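Local coordinates for protein nucleoporin NUP170 (Chaetomium thermophilum, PDB 5HAX) that is a large scaffold nucleoporin, probably of the inner ring of the nuclear pore complex, that joins an N-terminal beta-propeller to a helical C-terminal region, at residues T195-I200 with R252-E257; H308-T313 with G383-P388. All coordinates share one frame; numbering follows the deposited sequence.

Contact 1 (T195-I200 with R252-E257)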
ATOM      1  N   THR A 195      -9.359  29.958   1.363  1.00 37.22           N
ATOM      2  CA  THR A 195      -9.777  28.563   1.310  1.00 40.34           C
ATOM      3  C   THR A 195     -10.323  28.162  -0.055  1.00 37.07           C
ATOM      4  O   THR A 195     -10.858  27.056  -0.193  1.00 41.47           O
ATOM      5  CB  THR A 195     -10.831  28.280   2.383  1.00 41.89           C
ATOM      6  OG1 THR A 195     -12.011  29.052   2.123  1.00 46.18           O
ATOM      7  CG2 THR A 195     -10.302  28.613   3.770  1.00 45.34           C
ATOM      8  N   ASP A 196     -10.197  29.023  -1.064  1.00 42.91           N
ATOM      9  CA  ASP A 196     -10.736  28.706  -2.379  1.00 40.49           C
ATOM     10  C   ASP A 196      -9.956  27.568  -3.023  1.00 46.77           C
ATOM     11  O   ASP A 196      -8.746  27.424  -2.829  1.00 40.73           O
ATOM     12  CB  ASP A 196     -10.687  29.921  -3.304  1.00 45.25           C
ATOM     13  CG  ASP A 196     -11.556  31.061  -2.826  1.00 44.89           C
ATOM     14  OD1 ASP A 196     -12.370  30.857  -1.901  1.00 42.94           O
ATOM     15  OD2 ASP A 196     -11.427  32.165  -3.394  1.00 47.69           O
ATOM     16  N   ILE A 197     -10.662  26.769  -3.817  1.00 37.70           N
ATOM     17  CA  ILE A 197     -10.069  25.680  -4.583  1.00 42.07           C
ATOM     18  C   ILE A 197     -10.248  25.987  -6.061  1.00 43.77           C
ATOM     19  O   ILE A 197     -11.370  26.236  -6.517  1.00 46.08           O
ATOM     20  CB  ILE A 197     -10.698  24.324  -4.215  1.00 37.99           C
ATOM     21  CG1 ILE A 197     -10.260  23.938  -2.800  1.00 49.42           C
ATOM     22  CG2 ILE A 197     -10.279  23.240  -5.215  1.00 43.36           C
ATOM     23  CD1 ILE A 197     -10.948  22.725  -2.254  1.00 57.15           C
ATOM     24  N   HIS A 198      -9.144  25.971  -6.798  1.00 43.04           N
ATOM     25  CA  HIS A 198      -9.142  26.187  -8.234  1.00 45.93           C
ATOM     26  C   HIS A 198      -8.846  24.876  -8.947  1.00 46.00           C
ATOM     27  O   HIS A 198      -8.306  23.933  -8.364  1.00 43.57           O
ATOM     28  CB  HIS A 198      -8.100  27.238  -8.637  1.00 45.21           C
ATOM     29  CG  HIS A 198      -8.313  28.579  -8.008  1.00 53.18           C
ATOM     30  ND1 HIS A 198      -7.890  28.877  -6.730  1.00 49.57           N
ATOM     31  CD2 HIS A 198      -8.896  29.704  -8.483  1.00 52.32           C
ATOM     32  CE1 HIS A 198      -8.205  30.128  -6.446  1.00 47.06           C
ATOM     33  NE2 HIS A 198      -8.817  30.653  -7.493  1.00 49.03           N
ATOM     34  N   GLU A 199      -9.212  24.830 -10.226  1.00 45.25           N
ATOM     35  CA  GLU A 199      -8.919  23.694 -11.088  1.00 50.31           C
ATOM     36  C   GLU A 199      -8.325  24.208 -12.388  1.00 52.71           C
ATOM     37  O   GLU A 199      -8.765  25.234 -12.916  1.00 53.53           O
ATOM     38  CB  GLU A 199     -10.175  22.856 -11.378  1.00 43.70           C
ATOM     39  CG  GLU A 199      -9.919  21.674 -12.316  1.00 48.37           C
ATOM     40  CD  GLU A 199     -11.092  20.717 -12.404  1.00 54.12           C
ATOM     41  OE1 GLU A 199     -12.169  21.034 -11.859  1.00 50.70           O
ATOM     42  OE2 GLU A 199     -10.933  19.639 -13.020  1.00 44.59           O
ATOM     43  N   ILE A 200      -7.316  23.502 -12.889  1.00 48.53           N
ATOM     44  CA  ILE A 200      -6.695  23.814 -14.171  1.00 47.71           C
ATOM     45  C   ILE A 200      -7.235  22.837 -15.206  1.00 49.91           C
ATOM     46  O   ILE A 200      -7.156  21.616 -15.022  1.00 52.73           O
ATOM     47  CB  ILE A 200      -5.161  23.744 -14.091  1.00 46.75           C
ATOM     48  CG1 ILE A 200      -4.640  24.865 -13.185  1.00 51.83           C
ATOM     49  CG2 ILE A 200      -4.549  23.846 -15.498  1.00 52.80           C
ATOM     50  CD1 ILE A 200      -3.136  25.017 -13.178  1.00 57.00           C
ATOM     51  N   ARG A 252     -13.317  20.519   4.927  1.00 34.46           N
ATOM     52  CA  ARG A 252     -14.294  20.698   3.864  1.00 34.46           C
ATOM     53  C   ARG A 252     -14.215  19.523   2.898  1.00 40.49           C
ATOM     54  O   ARG A 252     -13.120  19.084   2.534  1.00 36.23           O
ATOM     55  CB  ARG A 252     -14.056  22.013   3.119  1.00 34.07           C
ATOM     56  CG  ARG A 252     -14.321  23.253   3.964  1.00 39.43           C
ATOM     57  CD  ARG A 252     -13.951  24.530   3.222  1.00 41.68           C
ATOM     58  NE  ARG A 252     -14.411  25.730   3.919  1.00 41.65           N
ATOM     59  CZ  ARG A 252     -13.745  26.342   4.896  1.00 48.30           C
ATOM     60  NH1 ARG A 252     -12.579  25.870   5.316  1.00 40.90           N
ATOM     61  NH2 ARG A 252     -14.252  27.431   5.459  1.00 48.95           N
ATOM     62  N   THR A 253     -15.378  19.009   2.502  1.00 38.88           N
ATOM     63  CA  THR A 253     -15.483  17.890   1.572  1.00 44.59           C
ATOM     64  C   THR A 253     -16.141  18.375   0.288  1.00 44.82           C
ATOM     65  O   THR A 253     -17.190  19.026   0.332  1.00 40.93           O
ATOM     66  CB  THR A 253     -16.297  16.739   2.172  1.00 43.32           C
ATOM     67  OG1 THR A 253     -15.710  16.331   3.414  1.00 43.39           O
ATOM     68  CG2 THR A 253     -16.347  15.542   1.215  1.00 42.58           C
ATOM     69  N   TYR A 254     -15.520  18.057  -0.845  1.00 39.99           N
ATOM     70  CA  TYR A 254     -16.025  18.409  -2.166  1.00 41.33           C
ATOM     71  C   TYR A 254     -16.238  17.134  -2.970  1.00 43.50           C
ATOM     72  O   TYR A 254     -15.456  16.185  -2.857  1.00 45.43           O
ATOM     73  CB  TYR A 254     -15.052  19.333  -2.908  1.00 39.99           C
ATOM     74  CG  TYR A 254     -14.747  20.630  -2.193  1.00 46.38           C
ATOM     75  CD1 TYR A 254     -13.855  20.667  -1.132  1.00 42.46           C
ATOM     76  CD2 TYR A 254     -15.342  21.818  -2.591  1.00 45.80           C
ATOM     77  CE1 TYR A 254     -13.570  21.851  -0.478  1.00 44.03           C
ATOM     78  CE2 TYR A 254     -15.062  23.009  -1.945  1.00 43.80           C
ATOM     79  CZ  TYR A 254     -14.175  23.021  -0.890  1.00 42.10           C
ATOM     80  OH  TYR A 254     -13.893  24.201  -0.243  1.00 43.85           O
ATOM     81  N   HIS A 255     -17.292  17.116  -3.783  1.00 43.86           N
ATOM     82  CA  HIS A 255     -17.637  15.959  -4.600  1.00 42.64           C
ATOM     83  C   HIS A 255     -17.528  16.328  -6.071  1.00 45.51           C
ATOM     84  O   HIS A 255     -17.996  17.394  -6.485  1.00 43.13           O
ATOM     85  CB  HIS A 255     -19.049  15.459  -4.284  1.00 49.83           C
ATOM     86  CG  HIS A 255     -19.476  14.295  -5.123  1.00 52.08           C
ATOM     87  ND1 HIS A 255     -20.482  14.383  -6.061  1.00 57.97           N
ATOM     88  CD2 HIS A 255     -19.028  13.018  -5.169  1.00 52.62           C
ATOM     89  CE1 HIS A 255     -20.637  13.208  -6.646  1.00 55.32           C
ATOM     90  NE2 HIS A 255     -19.768  12.363  -6.123  1.00 54.56           N
ATOM     91  N   MET A 256     -16.909  15.444  -6.854  1.00 47.94           N
ATOM     92  CA  MET A 256     -16.765  15.638  -8.296  1.00 50.57           C
ATOM     93  C   MET A 256     -17.953  14.972  -8.985  1.00 54.45           C
ATOM     94  O   MET A 256     -17.895  13.828  -9.440  1.00 56.52           O
ATOM     95  CB  MET A 256     -15.435  15.073  -8.780  1.00 50.43           C
ATOM     96  CG  MET A 256     -14.224  15.781  -8.196  1.00 51.16           C
ATOM     97  SD  MET A 256     -12.680  14.922  -8.547  1.00 53.23           S
ATOM     98  CE  MET A 256     -12.015  14.745  -6.893  1.00 50.81           C
ATOM     99  N   GLU A 257     -19.058  15.716  -9.055  1.00 63.86           N
ATOM    100  CA  GLU A 257     -20.274  15.206  -9.677  1.00 68.11           C
ATOM    101  C   GLU A 257     -20.156  15.088 -11.191  1.00 68.00           C
ATOM    102  O   GLU A 257     -21.065  14.541 -11.823  1.00 76.78           O
ATOM    103  CB  GLU A 257     -21.465  16.102  -9.323  1.00 66.70           C
ATOM    104  CG  GLU A 257     -21.283  17.570  -9.683  1.00 76.79           C
ATOM    105  CD  GLU A 257     -22.520  18.397  -9.395  1.00 84.26           C
ATOM    106  OE1 GLU A 257     -23.531  17.823  -8.938  1.00 86.64           O
ATOM    107  OE2 GLU A 257     -22.480  19.625  -9.627  1.00 88.53           O
TER
HETATM  108  O   HOH W   1     -11.282  24.756   0.890  1.00 38.93           O
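Ile-197 places its terminal methyl over one face of the Tyr-254 ring. CD1 lies 3.7 Å from the ring centroid, 28° off the normal, which qualifies the pair as a CH-pi contact. The methyl is offset toward the rim, and the gap of 3.3 Å between Ile-197 CD1 and Tyr-254 CE1 shows how tight the packing is. With chi2 of Ile-197 near 172°, the CG1 arm is stretched out and CD1 is carried across to the ring. Beyond the ring, a single water bridges the two segments, donating to Thr-195 O at 2.6 Å. The same water is hydrogen-bonded to Tyr-254 OH at 2.9 Å. Thr-195 O and Tyr-254 OH themselves stand 4.2 Å apart. A phenylalanine in place of Tyr-254 would keep the ring face for Ile-197 but would probably leave this water without its mate on the 252-257 side.

Next to the bridge, Thr-195 crosses Arg-252 at about a right angle. Its OG1 stands 4.2 Å above the guanidinium plane, over the centre, and its CG2 is 3.9 Å from Arg-252 NH1. Salt bridges from NH2 to Glu-228 and from NE to Glu-267 hold the guanidinium, and probably fix the face on which Thr-195 packs. In the second shell, Ile-197 N is hydrogen-bonded to Ser-219 OG, and Phe-188 touches the Ile-197 side chain. Contact thus runs through side chains and one water between segments carried by strands 198-202 and 251-255, the third strands of consecutive four-stranded antiparallel sheets, as expected for adjoining blades of a beta-propeller.

Contact 2 (H308-T313 with G383-P388)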
ATOM      1  N   HIS A 308     -14.342   7.484   6.258  1.00 36.58           N
ATOM      2  CA  HIS A 308     -13.835   8.162   5.072  1.00 34.25           C
ATOM      3  C   HIS A 308     -12.473   8.810   5.269  1.00 40.76           C
ATOM      4  O   HIS A 308     -11.744   8.993   4.288  1.00 38.61           O
ATOM      5  CB  HIS A 308     -14.813   9.259   4.632  1.00 40.63           C
ATOM      6  CG  HIS A 308     -15.986   8.760   3.846  1.00 39.41           C
ATOM      7  ND1 HIS A 308     -16.822   7.763   4.302  1.00 38.40           N
ATOM      8  CD2 HIS A 308     -16.477   9.141   2.643  1.00 38.62           C
ATOM      9  CE1 HIS A 308     -17.769   7.543   3.407  1.00 43.19           C
ATOM     10  NE2 HIS A 308     -17.584   8.368   2.392  1.00 42.50           N
ATOM     11  N   LEU A 309     -12.109   9.173   6.498  1.00 42.72           N
ATOM     12  CA  LEU A 309     -11.041  10.141   6.691  1.00 37.80           C
ATOM     13  C   LEU A 309     -10.410   9.965   8.064  1.00 39.54           C
ATOM     14  O   LEU A 309     -11.113   9.732   9.051  1.00 37.78           O
ATOM     15  CB  LEU A 309     -11.596  11.563   6.543  1.00 36.91           C
ATOM     16  CG  LEU A 309     -10.610  12.718   6.423  1.00 42.05           C
ATOM     17  CD1 LEU A 309      -9.853  12.632   5.108  1.00 42.43           C
ATOM     18  CD2 LEU A 309     -11.355  14.037   6.542  1.00 41.41           C
ATOM     19  N   MET A 310      -9.085  10.085   8.115  1.00 38.37           N
ATOM     20  CA  MET A 310      -8.348  10.196   9.365  1.00 38.12           C
ATOM     21  C   MET A 310      -7.839  11.622   9.518  1.00 38.96           C
ATOM     22  O   MET A 310      -7.356  12.225   8.555  1.00 36.70           O
ATOM     23  CB  MET A 310      -7.166   9.224   9.419  1.00 36.57           C
ATOM     24  CG  MET A 310      -6.545   9.106  10.808  1.00 38.88           C
ATOM     25  SD  MET A 310      -4.912   8.339  10.820  1.00 47.01           S
ATOM     26  CE  MET A 310      -3.910   9.666  10.150  1.00 45.87           C
ATOM     27  N   ALA A 311      -7.947  12.155  10.732  1.00 34.90           N
ATOM     28  CA  ALA A 311      -7.452  13.485  11.060  1.00 35.49           C
ATOM     29  C   ALA A 311      -6.522  13.370  12.257  1.00 36.70           C
ATOM     30  O   ALA A 311      -6.864  12.722  13.251  1.00 38.22           O
ATOM     31  CB  ALA A 311      -8.603  14.450  11.362  1.00 39.20           C
ATOM     32  N   LEU A 312      -5.348  13.983  12.152  1.00 31.68           N
ATOM     33  CA  LEU A 312      -4.326  13.924  13.189  1.00 34.71           C
ATOM     34  C   LEU A 312      -4.262  15.261  13.916  1.00 34.47           C
ATOM     35  O   LEU A 312      -4.123  16.310  13.281  1.00 39.73           O
ATOM     36  CB  LEU A 312      -2.959  13.586  12.589  1.00 32.40           C
ATOM     37  CG  LEU A 312      -1.813  13.474  13.600  1.00 43.96           C
ATOM     38  CD1 LEU A 312      -2.023  12.278  14.518  1.00 35.05           C
ATOM     39  CD2 LEU A 312      -0.478  13.374  12.886  1.00 43.86           C
ATOM     40  N   THR A 313      -4.360  15.215  15.242  1.00 37.60           N
ATOM     41  CA  THR A 313      -4.213  16.399  16.073  1.00 36.83           C
ATOM     42  C   THR A 313      -2.743  16.620  16.419  1.00 41.83           C
ATOM     43  O   THR A 313      -1.910  15.719  16.305  1.00 38.69           O
ATOM     44  CB  THR A 313      -5.019  16.268  17.367  1.00 33.51           C
ATOM     45  OG1 THR A 313      -4.439  15.254  18.196  1.00 34.89           O
ATOM     46  CG2 THR A 313      -6.472  15.924  17.079  1.00 32.26           C
ATOM     47  N   GLY A 383       1.989  14.152   9.814  1.00 38.20           N
ATOM     48  CA  GLY A 383       1.424  12.819   9.940  1.00 41.77           C
ATOM     49  C   GLY A 383       0.959  12.275   8.610  1.00 36.44           C
ATOM     50  O   GLY A 383       0.485  13.018   7.745  1.00 35.01           O
ATOM     51  N   PHE A 384       1.083  10.954   8.455  1.00 33.75           N
ATOM     52  CA  PHE A 384       0.730  10.268   7.219  1.00 35.92           C
ATOM     53  C   PHE A 384       0.125   8.909   7.541  1.00 39.23           C
ATOM     54  O   PHE A 384       0.563   8.234   8.478  1.00 38.96           O
ATOM     55  CB  PHE A 384       1.959  10.076   6.319  1.00 40.64           C
ATOM     56  CG  PHE A 384       2.736  11.337   6.068  1.00 41.13           C
ATOM     57  CD1 PHE A 384       2.495  12.102   4.940  1.00 44.70           C
ATOM     58  CD2 PHE A 384       3.713  11.756   6.959  1.00 42.46           C
ATOM     59  CE1 PHE A 384       3.210  13.263   4.707  1.00 40.91           C
ATOM     60  CE2 PHE A 384       4.429  12.915   6.731  1.00 43.43           C
ATOM     61  CZ  PHE A 384       4.177  13.668   5.603  1.00 43.62           C
ATOM     62  N   ARG A 385      -0.876   8.508   6.755  1.00 38.55           N
ATOM     63  CA  ARG A 385      -1.466   7.177   6.846  1.00 42.27           C
ATOM     64  C   ARG A 385      -1.504   6.554   5.459  1.00 44.17           C
ATOM     65  O   ARG A 385      -1.913   7.205   4.492  1.00 44.20           O
ATOM     66  CB  ARG A 385      -2.881   7.211   7.436  1.00 47.62           C
ATOM     67  CG  ARG A 385      -3.495   5.824   7.638  1.00 46.84           C
ATOM     68  CD  ARG A 385      -4.989   5.896   7.937  1.00 38.40           C
ATOM     69  NE  ARG A 385      -5.560   4.578   8.208  1.00 41.45           N
ATOM     70  CZ  ARG A 385      -5.974   3.725   7.273  1.00 40.92           C
ATOM     71  NH1 ARG A 385      -5.880   4.034   5.985  1.00 39.89           N
ATOM     72  NH2 ARG A 385      -6.478   2.549   7.626  1.00 40.80           N
ATOM     73  N   PHE A 386      -1.076   5.296   5.372  1.00 38.85           N
ATOM     74  CA  PHE A 386      -1.142   4.513   4.146  1.00 41.37           C
ATOM     75  C   PHE A 386      -1.886   3.217   4.426  1.00 34.64           C
ATOM     76  O   PHE A 386      -1.684   2.593   5.472  1.00 37.71           O
ATOM     77  CB  PHE A 386       0.260   4.201   3.603  1.00 40.72           C
ATOM     78  CG  PHE A 386       1.119   5.416   3.412  1.00 38.67           C
ATOM     79  CD1 PHE A 386       1.003   6.187   2.271  1.00 39.90           C
ATOM     80  CD2 PHE A 386       2.045   5.784   4.372  1.00 44.25           C
ATOM     81  CE1 PHE A 386       1.791   7.304   2.090  1.00 41.84           C
ATOM     82  CE2 PHE A 386       2.837   6.901   4.196  1.00 39.41           C
ATOM     83  CZ  PHE A 386       2.709   7.662   3.054  1.00 42.70           C
ATOM     84  N   SER A 387      -2.760   2.827   3.500  1.00 37.45           N
ATOM     85  CA  SER A 387      -3.451   1.547   3.600  1.00 40.09           C
ATOM     86  C   SER A 387      -2.420   0.434   3.761  1.00 37.08           C
ATOM     87  O   SER A 387      -1.372   0.470   3.116  1.00 36.33           O
ATOM     88  CB  SER A 387      -4.319   1.290   2.365  1.00 41.29           C
ATOM     89  OG  SER A 387      -5.314   2.286   2.211  1.00 43.01           O
ATOM     90  N   PRO A 388      -2.710  -0.565   4.613  1.00 37.04           N
ATOM     91  CA  PRO A 388      -3.938  -0.793   5.379  1.00 38.42           C
ATOM     92  C   PRO A 388      -3.942  -0.128   6.759  1.00 39.81           C
ATOM     93  O   PRO A 388      -4.689  -0.567   7.635  1.00 37.68           O
ATOM     94  CB  PRO A 388      -3.964  -2.313   5.513  1.00 41.81           C
ATOM     95  CG  PRO A 388      -2.522  -2.669   5.645  1.00 42.90           C
ATOM     96  CD  PRO A 388      -1.740  -1.652   4.834  1.00 39.95           C
TER
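Arg-385, whose aliphatic stem lies against Met-310, ends in a salt bridge from NH2 to Glu-303 OE2. The other oxygen of that carboxylate, OE1, is hydrogen-bonded to Ser-387 OG, so Glu-303 is gripped by two residues of the 383-388 segment and in turn probably restrains the guanidinium.

With the charged end engaged elsewhere, the stem of Arg-385 makes the contact across the segments. Its chain is extended from CG to NE, with CG anti to the backbone N (chi1 -176°), and Met-310 crosses it obliquely. The sulfur does part of the touching, with Met-310 SD 3.8 Å from Arg-385 CD. The terminal methyl does the rest: Met-310 CE is also 3.8 Å from Arg-385 CB. A bend at chi3 of 74° folds that methyl back, which lets SD and CE engage different carbons of the same stem. The meeting is a van der Waals contact between the thioether and the aliphatic stem.

Two residues further along strand 307-313, Leu-312 points one branch at the backbone of the other strand. Leu-312 CD2 comes to 3.6 Å from Gly-383 CA, closer than any pair at the methionine. The absence of a side chain permits this, since a beta carbon built on Gly-383 would fall 2.2 Å from Leu-312 CD2, a clash. Consistent with this, the backbones are closer here, CA to CA 6.7 Å for Leu-312 and Gly-383 against 7.9 Å for Met-310 and Arg-385.

Within its own sheet, Met-310 also packs on Phe-320 of strand 318-324, and Leu-312 on Val-294 of strand 293-298. Strand 307-313 lies between those two, and a classic beta bulge at His-308 and Leu-309 faces Leu-321. Strand 380-386 is an outermost strand of the following sheet, paired there with strand 390-395.

In the fold
Contact 1 closes before contact 2 opens along the chain, and their centres are 20 Å apart, with nearest atoms about 6 Å apart and no touch. Each joins two different sheets. The four segments lie on four sheets whose main strands follow one another along the chain, and all four fall in the Nup133 N-terminal-like range of the beta-propeller clan. The sheet holding 251-255 also meets that holding 307-313, because His-308 touches Leu-241 and Tyr-243 of strand 241-246. Side-chain packing therefore runs between successive blades from one contact toward the other. Contact 1 joins segments that lie on third strands, whereas contact 2 sets an interior strand against an outermost strand of the next sheet, so the two interfaces bring different strand positions together.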